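Local coordinates for protein putative metal-dependent isothiocyanate hydrolase SaxA (Pectobacterium carotovorum, PDB 6BRM) that is probably a zinc-dependent hydrolase of the metallo-beta-lactamase superfamily that breaks down isothiocyanates, at residues B[69-74]-B[219-224]; B[9-14]-B[20-25]. All coordinates share one frame; numbering follows the deposited sequence.

Contact 1. Residues B[69-74]-B[219-224]; sequences HTDHWD and ASHMES. With ZN (zinc ion), chain M; ZN (zinc ion), chain L.
The imidazole rings of His72 and His221 meet obliquely, their planes 50° apart and their centroids 5.0 Å from one another. His72 NE2 lies at the edge of the His221 ring, near its plane, whereas Asp71 OD2 approaches that ring obliquely, the carboxylate and ring planes 73° apart. The edge of the His72 ring has His69 O and a water in its plane. A shared zinc draws Asp71, His72 and His221 together, and no hydrogen bond crosses between 69-74 and 219-224. This zinc is bound by Asp71 OD2, His72 NE2 and His221 NE2, each at 2.2 Å. Two waters and Asp164 make up the remainder of its shell. His221 reaches it with CG anti to the backbone N (chi1 -158°), which sends the ring from the end of strand 216-220 across to the 69-74 loop.

The second zinc takes ND1 of His69 at 2.2 Å, with His67, His128 and Asp164 from elsewhere. The water at the His72 edge bridges the two metals and donates a hydrogen bond to Asp71 OD1, so the two carboxylate oxygens have separate tasks: OD2 holds metal and OD1 holds water. On the far side of His72, ND1 is hydrogen-bonded to Asp23, a second-shell partner that helps to fix the rotation of the ring. With His67, the loop carries the HxHxDH signature, and the whole is the dinuclear zinc site characteristic of the metallo-beta-lactamase fold.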
ATOM      1  N   HIS B  69     -16.891  -8.781  -2.090  1.00 47.24           N
ATOM      2  CA  HIS B  69     -17.163  -9.573  -0.880  1.00 46.44           C
ATOM      3  C   HIS B  69     -18.661  -9.534  -0.578  1.00 47.51           C
ATOM      4  O   HIS B  69     -19.296  -8.487  -0.722  1.00 46.48           O
ATOM      5  CB  HIS B  69     -16.358  -9.073   0.328  1.00 45.47           C
ATOM      6  CG  HIS B  69     -14.916  -9.490   0.313  1.00 45.40           C
ATOM      7  ND1 HIS B  69     -13.986  -8.987   1.201  1.00 44.71           N
ATOM      8  CD2 HIS B  69     -14.244 -10.355  -0.486  1.00 42.98           C
ATOM      9  CE1 HIS B  69     -12.808  -9.532   0.952  1.00 43.05           C
ATOM     10  NE2 HIS B  69     -12.939 -10.366  -0.065  1.00 42.79           N
ATOM     11  N   THR B  70     -19.211 -10.676  -0.166  1.00 48.77           N
ATOM     12  CA  THR B  70     -20.670 -10.879  -0.095  1.00 49.63           C
ATOM     13  C   THR B  70     -21.400  -9.870   0.798  1.00 50.87           C
ATOM     14  O   THR B  70     -22.523  -9.468   0.483  1.00 50.45           O
ATOM     15  CB  THR B  70     -21.014 -12.315   0.358  1.00 49.80           C
ATOM     16  OG1 THR B  70     -20.199 -13.252  -0.359  1.00 49.55           O
ATOM     17  CG2 THR B  70     -22.487 -12.634   0.106  1.00 49.93           C
ATOM     18  N   ASP B  71     -20.747  -9.439   1.880  1.00 51.41           N
ATOM     19  CA  ASP B  71     -21.279  -8.373   2.756  1.00 51.87           C
ATOM     20  C   ASP B  71     -21.243  -6.948   2.152  1.00 51.50           C
ATOM     21  O   ASP B  71     -21.577  -5.979   2.840  1.00 53.76           O
ATOM     22  CB  ASP B  71     -20.566  -8.382   4.126  1.00 52.49           C
ATOM     23  CG  ASP B  71     -19.072  -8.124   4.015  1.00 53.06           C
ATOM     24  OD1 ASP B  71     -18.423  -8.849   3.233  1.00 55.13           O
ATOM     25  OD2 ASP B  71     -18.542  -7.217   4.697  1.00 51.60           O
ATOM     26  N   HIS B  72     -20.804  -6.820   0.897  1.00 49.64           N
ATOM     27  CA  HIS B  72     -20.885  -5.569   0.128  1.00 48.51           C
ATOM     28  C   HIS B  72     -21.641  -5.687  -1.207  1.00 47.18           C
ATOM     29  O   HIS B  72     -21.864  -4.680  -1.872  1.00 47.39           O
ATOM     30  CB  HIS B  72     -19.466  -5.068  -0.156  1.00 47.85           C
ATOM     31  CG  HIS B  72     -18.641  -4.876   1.073  1.00 45.94           C
ATOM     32  ND1 HIS B  72     -18.436  -3.641   1.644  1.00 46.18           N
ATOM     33  CD2 HIS B  72     -17.982  -5.766   1.852  1.00 47.28           C
ATOM     34  CE1 HIS B  72     -17.682  -3.775   2.720  1.00 46.84           C
ATOM     35  NE2 HIS B  72     -17.392  -5.056   2.868  1.00 47.77           N
ATOM     36  N   TRP B  73     -22.039  -6.903  -1.585  1.00 46.86           N
ATOM     37  CA  TRP B  73     -22.611  -7.195  -2.901  1.00 45.93           C
ATOM     38  C   TRP B  73     -23.079  -8.656  -2.892  1.00 48.38           C
ATOM     39  O   TRP B  73     -22.366  -9.555  -3.359  1.00 48.98           O
ATOM     40  CB  TRP B  73     -21.569  -6.950  -4.005  1.00 44.19           C
ATOM     41  CG  TRP B  73     -22.038  -7.195  -5.413  1.00 42.47           C
ATOM     42  CD1 TRP B  73     -21.536  -8.109  -6.295  1.00 41.25           C
ATOM     43  CD2 TRP B  73     -23.087  -6.505  -6.105  1.00 41.10           C
ATOM     44  NE1 TRP B  73     -22.209  -8.035  -7.488  1.00 40.89           N
ATOM     45  CE2 TRP B  73     -23.165  -7.059  -7.401  1.00 40.89           C
ATOM     46  CE3 TRP B  73     -23.971  -5.475  -5.753  1.00 41.09           C
ATOM     47  CZ2 TRP B  73     -24.092  -6.615  -8.351  1.00 41.22           C
ATOM     48  CZ3 TRP B  73     -24.897  -5.032  -6.699  1.00 41.07           C
ATOM     49  CH2 TRP B  73     -24.947  -5.603  -7.982  1.00 41.27           C
ATOM     50  N   ASP B  74     -24.268  -8.879  -2.329  1.00 51.29           N
ATOM     51  CA  ASP B  74     -24.834 -10.233  -2.171  1.00 53.20           C
ATOM     52  C   ASP B  74     -25.740 -10.621  -3.333  1.00 56.96           C
ATOM     53  O   ASP B  74     -26.060  -9.788  -4.184  1.00 59.24           O
ATOM     54  CB  ASP B  74     -25.572 -10.385  -0.825  1.00 53.00           C
ATOM     55  CG  ASP B  74     -26.765  -9.438  -0.666  1.00 52.07           C
ATOM     56  OD1 ASP B  74     -27.119  -8.694  -1.604  1.00 51.59           O
ATOM     57  OD2 ASP B  74     -27.354  -9.437   0.431  1.00 50.12           O
ATOM     58  N   ALA B 219     -18.624   6.005  11.953  1.00 50.97           N
ATOM     59  CA  ALA B 219     -18.429   4.564  12.111  1.00 50.02           C
ATOM     60  C   ALA B 219     -19.459   3.792  11.290  1.00 49.98           C
ATOM     61  O   ALA B 219     -20.604   4.231  11.144  1.00 49.53           O
ATOM     62  CB  ALA B 219     -18.519   4.176  13.578  1.00 51.52           C
ATOM     63  N   SER B 220     -19.040   2.643  10.759  1.00 48.77           N
ATOM     64  CA  SER B 220     -19.870   1.825   9.871  1.00 48.01           C
ATOM     65  C   SER B 220     -19.316   0.402   9.805  1.00 49.17           C
ATOM     66  O   SER B 220     -18.277   0.116  10.399  1.00 50.29           O
ATOM     67  CB  SER B 220     -19.916   2.450   8.469  1.00 47.86           C
ATOM     68  OG  SER B 220     -20.736   1.706   7.575  1.00 46.85           O
ATOM     69  N   HIS B 221     -20.022  -0.478   9.095  1.00 49.78           N
ATOM     70  CA  HIS B 221     -19.612  -1.877   8.898  1.00 50.88           C
ATOM     71  C   HIS B 221     -19.617  -2.672  10.220  1.00 53.09           C
ATOM     72  O   HIS B 221     -18.686  -3.435  10.488  1.00 55.21           O
ATOM     73  CB  HIS B 221     -18.234  -1.931   8.197  1.00 49.44           C
ATOM     74  CG  HIS B 221     -17.941  -3.223   7.490  1.00 48.09           C
ATOM     75  ND1 HIS B 221     -17.983  -4.448   8.119  1.00 48.47           N
ATOM     76  CD2 HIS B 221     -17.554  -3.471   6.216  1.00 47.80           C
ATOM     77  CE1 HIS B 221     -17.664  -5.396   7.254  1.00 48.53           C
ATOM     78  NE2 HIS B 221     -17.389  -4.830   6.092  1.00 47.45           N
ATOM     79  N   MET B 222     -20.664  -2.504  11.032  1.00 54.09           N
ATOM     80  CA  MET B 222     -20.814  -3.281  12.281  1.00 55.66           C
ATOM     81  C   MET B 222     -22.271  -3.560  12.680  1.00 55.43           C
ATOM     82  O   MET B 222     -23.179  -2.827  12.292  1.00 53.04           O
ATOM     83  CB  MET B 222     -20.058  -2.606  13.433  1.00 56.72           C
ATOM     84  CG  MET B 222     -20.427  -1.160  13.702  1.00 57.41           C
ATOM     85  SD  MET B 222     -19.304  -0.394  14.894  1.00 57.68           S
ATOM     86  CE  MET B 222     -19.829   1.310  14.762  1.00 58.62           C
ATOM     87  N   GLU B 223     -22.464  -4.633  13.457  1.00 57.02           N
ATOM     88  CA  GLU B 223     -23.789  -5.129  13.891  1.00 57.33           C
ATOM     89  C   GLU B 223     -24.691  -5.498  12.708  1.00 59.14           C
ATOM     90  O   GLU B 223     -25.839  -5.049  12.610  1.00 60.34           O
ATOM     91  CB  GLU B 223     -24.487  -4.128  14.820  1.00 56.97           C
ATOM     92  CG  GLU B 223     -23.670  -3.751  16.044  1.00 56.82           C
ATOM     93  CD  GLU B 223     -24.463  -2.943  17.053  1.00 56.75           C
ATOM     94  OE1 GLU B 223     -25.363  -2.177  16.651  1.00 59.41           O
ATOM     95  OE2 GLU B 223     -24.177  -3.064  18.257  1.00 56.80           O
ATOM     96  N   SER B 224     -24.142  -6.321  11.818  1.00 59.30           N
ATOM     97  CA  SER B 224     -24.804  -6.705  10.562  1.00 58.12           C
ATOM     98  C   SER B 224     -24.428  -8.115  10.116  1.00 57.61           C
ATOM     99  O   SER B 224     -25.298  -8.870   9.680  1.00 58.43           O
ATOM    100  CB  SER B 224     -24.456  -5.718   9.453  1.00 58.50           C
ATOM    101  OG  SER B 224     -24.751  -4.388   9.835  1.00 60.99           O
TER
HETATM  102 ZN    ZN M 302     -16.581  -6.205   4.553  1.00 52.75          ZN
HETATM  103 ZN    ZN L 301     -14.360  -7.179   2.412  1.00 48.41          ZN
HETATM  104  O   HOH W   1     -16.118  -8.027   3.399  1.00 47.57           O
HETATM  105  O   HOH W   2     -15.542  -7.310   6.147  1.00 46.81           O

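Contact 2. Residues B[9-14]-B[20-25]; sequences ATLVLQ and FLIDPM
Thr10 and Asp23 are joined by a hydrogen bond from OG1 of Thr10 to O of Asp23, 2.7 Å long. The hydroxyl lies in the plane of that carbonyl, with a C=O...donor angle of 157°. Setting OG1 anti to its own carbonyl carbon (chi1 -48°) points the hydroxyl at the neighbouring segment 20-25 and leaves the methyl CG2 to rest 3.8 Å from CA of Pro24, where that segment has left the strand.

Four backbone bonds follow. Leu11 and Ile22 form a hydrogen-bonded antiparallel pair, with Ile22 N to Leu11 O at 2.9 Å and a weak return bond, Leu11 N to Ile22 O, at 3.3 Å. Leu13 and Phe20 form the next such pair, linked by Leu13 N to Phe20 O at 3.0 Å and by Phe20 N to Leu13 O at 3.1 Å. Val12 and Leu21, between them, are a non-hydrogen-bonded pair, and CA of Val12 makes a CA-H...O contact with Phe20 O.

The result is a beta hairpin of strands 10-15 and 18-22; the N-to-C directions of the short segments 10-14 and 20-22 lie 156° apart, close to antiparallel. It lies inside one of the two mixed sheets of the alpha-beta/beta-alpha sandwich, between strands 2-7 and 62-64.

Leu11, Leu13, Phe20 and Ile22 share one face of the hairpin. CD1 of Ile22 comes within 3.4 Å of CD1 of Leu11 and also packs on CB of Leu13, while the Phe20 ring meets Phe151 of the other sheet, placing this face in the core between the sheets. On the face of Val12 and Leu21, CG1 of Val12 lies 3.6 Å from CD1 of Leu21, the two side chains crossing obliquely.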
ATOM      1  N   ALA B   9     -21.672  -1.848   5.457  1.00 54.32           N
ATOM      2  CA  ALA B   9     -21.031  -0.791   4.666  1.00 53.32           C
ATOM      3  C   ALA B   9     -21.965  -0.210   3.603  1.00 52.70           C
ATOM      4  O   ALA B   9     -21.560   0.675   2.842  1.00 52.26           O
ATOM      5  CB  ALA B   9     -19.766  -1.326   4.012  1.00 53.61           C
ATOM      6  N   THR B  10     -23.201  -0.712   3.539  1.00 52.47           N
ATOM      7  CA  THR B  10     -24.208  -0.174   2.636  1.00 52.91           C
ATOM      8  C   THR B  10     -24.637   1.216   3.110  1.00 53.60           C
ATOM      9  O   THR B  10     -24.890   1.429   4.301  1.00 52.97           O
ATOM     10  CB  THR B  10     -25.432  -1.103   2.538  1.00 53.31           C
ATOM     11  OG1 THR B  10     -24.989  -2.447   2.312  1.00 54.10           O
ATOM     12  CG2 THR B  10     -26.362  -0.679   1.406  1.00 52.61           C
ATOM     13  N   LEU B  11     -24.683   2.156   2.169  1.00 53.32           N
ATOM     14  CA  LEU B  11     -25.075   3.534   2.454  1.00 53.05           C
ATOM     15  C   LEU B  11     -25.442   4.267   1.172  1.00 54.26           C
ATOM     16  O   LEU B  11     -24.941   3.925   0.096  1.00 55.46           O
ATOM     17  CB  LEU B  11     -23.957   4.273   3.201  1.00 53.20           C
ATOM     18  CG  LEU B  11     -22.498   4.088   2.759  1.00 53.00           C
ATOM     19  CD1 LEU B  11     -22.098   5.115   1.711  1.00 52.57           C
ATOM     20  CD2 LEU B  11     -21.563   4.176   3.957  1.00 52.25           C
ATOM     21  N   VAL B  12     -26.338   5.250   1.292  1.00 55.03           N
ATOM     22  CA  VAL B  12     -26.664   6.147   0.180  1.00 55.59           C
ATOM     23  C   VAL B  12     -26.133   7.541   0.488  1.00 54.17           C
ATOM     24  O   VAL B  12     -26.220   8.011   1.626  1.00 52.40           O
ATOM     25  CB  VAL B  12     -28.174   6.169  -0.192  1.00 57.26           C
ATOM     26  CG1 VAL B  12     -28.619   4.787  -0.641  1.00 57.20           C
ATOM     27  CG2 VAL B  12     -29.059   6.654   0.949  1.00 58.50           C
ATOM     28  N   LEU B  13     -25.577   8.178  -0.541  1.00 54.73           N
ATOM     29  CA  LEU B  13     -24.829   9.426  -0.413  1.00 53.30           C
ATOM     30  C   LEU B  13     -25.318  10.417  -1.457  1.00 53.71           C
ATOM     31  O   LEU B  13     -25.039  10.247  -2.648  1.00 54.05           O
ATOM     32  CB  LEU B  13     -23.335   9.143  -0.610  1.00 52.42           C
ATOM     33  CG  LEU B  13     -22.353  10.311  -0.744  1.00 52.81           C
ATOM     34  CD1 LEU B  13     -22.538  11.339   0.366  1.00 51.55           C
ATOM     35  CD2 LEU B  13     -20.923   9.788  -0.760  1.00 52.85           C
ATOM     36  N   GLN B  14     -26.060  11.434  -1.015  1.00 54.47           N
ATOM     37  CA  GLN B  14     -26.472  12.530  -1.891  1.00 55.05           C
ATOM     38  C   GLN B  14     -25.375  13.600  -1.891  1.00 55.44           C
ATOM     39  O   GLN B  14     -25.206  14.322  -0.907  1.00 56.70           O
ATOM     40  CB  GLN B  14     -27.824  13.108  -1.464  1.00 56.07           C
ATOM     41  CG  GLN B  14     -28.397  14.107  -2.470  1.00 58.02           C
ATOM     42  CD  GLN B  14     -29.920  14.137  -2.534  1.00 58.65           C
ATOM     43  OE1 GLN B  14     -30.593  13.122  -2.334  1.00 58.60           O
ATOM     44  NE2 GLN B  14     -30.467  15.305  -2.845  1.00 58.76           N
ATOM     45  N   PHE B  20     -25.831   8.298  -4.873  1.00 50.65           N
ATOM     46  CA  PHE B  20     -25.111   7.040  -5.078  1.00 48.66           C
ATOM     47  C   PHE B  20     -25.555   6.029  -4.036  1.00 49.41           C
ATOM     48  O   PHE B  20     -25.975   6.410  -2.944  1.00 50.06           O
ATOM     49  CB  PHE B  20     -23.599   7.246  -4.936  1.00 47.72           C
ATOM     50  CG  PHE B  20     -23.060   8.372  -5.765  1.00 46.97           C
ATOM     51  CD1 PHE B  20     -22.908   8.224  -7.140  1.00 47.09           C
ATOM     52  CD2 PHE B  20     -22.713   9.579  -5.179  1.00 46.26           C
ATOM     53  CE1 PHE B  20     -22.412   9.261  -7.916  1.00 46.05           C
ATOM     54  CE2 PHE B  20     -22.217  10.622  -5.948  1.00 47.09           C
ATOM     55  CZ  PHE B  20     -22.066  10.462  -7.318  1.00 47.06           C
ATOM     56  N   LEU B  21     -25.455   4.747  -4.386  1.00 48.27           N
ATOM     57  CA  LEU B  21     -25.637   3.643  -3.449  1.00 47.16           C
ATOM     58  C   LEU B  21     -24.327   2.866  -3.424  1.00 47.71           C
ATOM     59  O   LEU B  21     -23.996   2.184  -4.393  1.00 46.98           O
ATOM     60  CB  LEU B  21     -26.806   2.753  -3.894  1.00 46.59           C
ATOM     61  CG  LEU B  21     -27.091   1.430  -3.167  1.00 46.17           C
ATOM     62  CD1 LEU B  21     -27.339   1.610  -1.677  1.00 45.48           C
ATOM     63  CD2 LEU B  21     -28.281   0.740  -3.817  1.00 46.53           C
ATOM     64  N   ILE B  22     -23.580   2.987  -2.325  1.00 48.20           N
ATOM     65  CA  ILE B  22     -22.276   2.340  -2.187  1.00 48.86           C
ATOM     66  C   ILE B  22     -22.450   0.990  -1.496  1.00 50.95           C
ATOM     67  O   ILE B  22     -23.024   0.927  -0.408  1.00 53.50           O
ATOM     68  CB  ILE B  22     -21.274   3.223  -1.392  1.00 49.09           C
ATOM     69  CG1 ILE B  22     -20.985   4.535  -2.147  1.00 49.87           C
ATOM     70  CG2 ILE B  22     -19.974   2.467  -1.111  1.00 48.58           C
ATOM     71  CD1 ILE B  22     -21.741   5.739  -1.628  1.00 50.25           C
ATOM     72  N   ASP B  23     -21.949  -0.072  -2.133  1.00 51.18           N
ATOM     73  CA  ASP B  23     -21.899  -1.428  -1.565  1.00 51.65           C
ATOM     74  C   ASP B  23     -23.263  -1.972  -1.097  1.00 51.94           C
ATOM     75  O   ASP B  23     -23.492  -2.126   0.107  1.00 52.24           O
ATOM     76  CB  ASP B  23     -20.868  -1.482  -0.428  1.00 53.41           C
ATOM     77  CG  ASP B  23     -19.453  -1.185  -0.904  1.00 54.05           C
ATOM     78  OD1 ASP B  23     -19.282  -0.715  -2.049  1.00 55.19           O
ATOM     79  OD2 ASP B  23     -18.507  -1.422  -0.124  1.00 53.30           O
ATOM     80  N   PRO B  24     -24.164  -2.282  -2.049  1.00 52.28           N
ATOM     81  CA  PRO B  24     -25.508  -2.739  -1.676  1.00 53.98           C
ATOM     82  C   PRO B  24     -25.576  -4.193  -1.172  1.00 55.91           C
ATOM     83  O   PRO B  24     -25.319  -5.128  -1.935  1.00 55.23           O
ATOM     84  CB  PRO B  24     -26.326  -2.561  -2.972  1.00 54.68           C
ATOM     85  CG  PRO B  24     -25.376  -2.095  -4.030  1.00 53.70           C
ATOM     86  CD  PRO B  24     -23.982  -2.251  -3.510  1.00 52.90           C
ATOM     87  N   MET B  25     -25.900  -4.357   0.113  1.00 58.90           N
ATOM     88  CA  MET B  25     -26.268  -5.651   0.695  1.00 60.61           C
ATOM     89  C   MET B  25     -27.776  -5.610   0.958  1.00 63.11           C
ATOM     90  O   MET B  25     -28.228  -4.911   1.868  1.00 65.51           O
ATOM     91  CB  MET B  25     -25.497  -5.902   1.994  1.00 60.80           C
ATOM     92  CG  MET B  25     -25.515  -7.352   2.455  1.00 62.32           C
ATOM     93  SD  MET B  25     -25.511  -7.597   4.245  1.00 63.78           S
ATOM     94  CE  MET B  25     -24.023  -6.746   4.757  1.00 63.62           C
TER

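Contact 2 supplies part of the second shell of contact 1. Their centres are about 10 Å apart, and along the chain the hairpin of 9-14 and 20-25 closes before the zinc-binding loop 69-74 begins. The polar join between them, from His72 ND1 to Asp23 OD2, is 2.8 Å long and ties the end of the hairpin to a zinc ligand. Thr66 also hydrogen-bonds Asp23 OD2, extending the second shell. Packing continues the join: CB of Ala9 lies 3.5 Å from CE1 of His72, and CG of Met25 lies against a carboxylate oxygen, 3.4 Å from OD2 of Asp74. Between nearest atoms, the side chain of Ala9 is about 6 Å from a zinc ion.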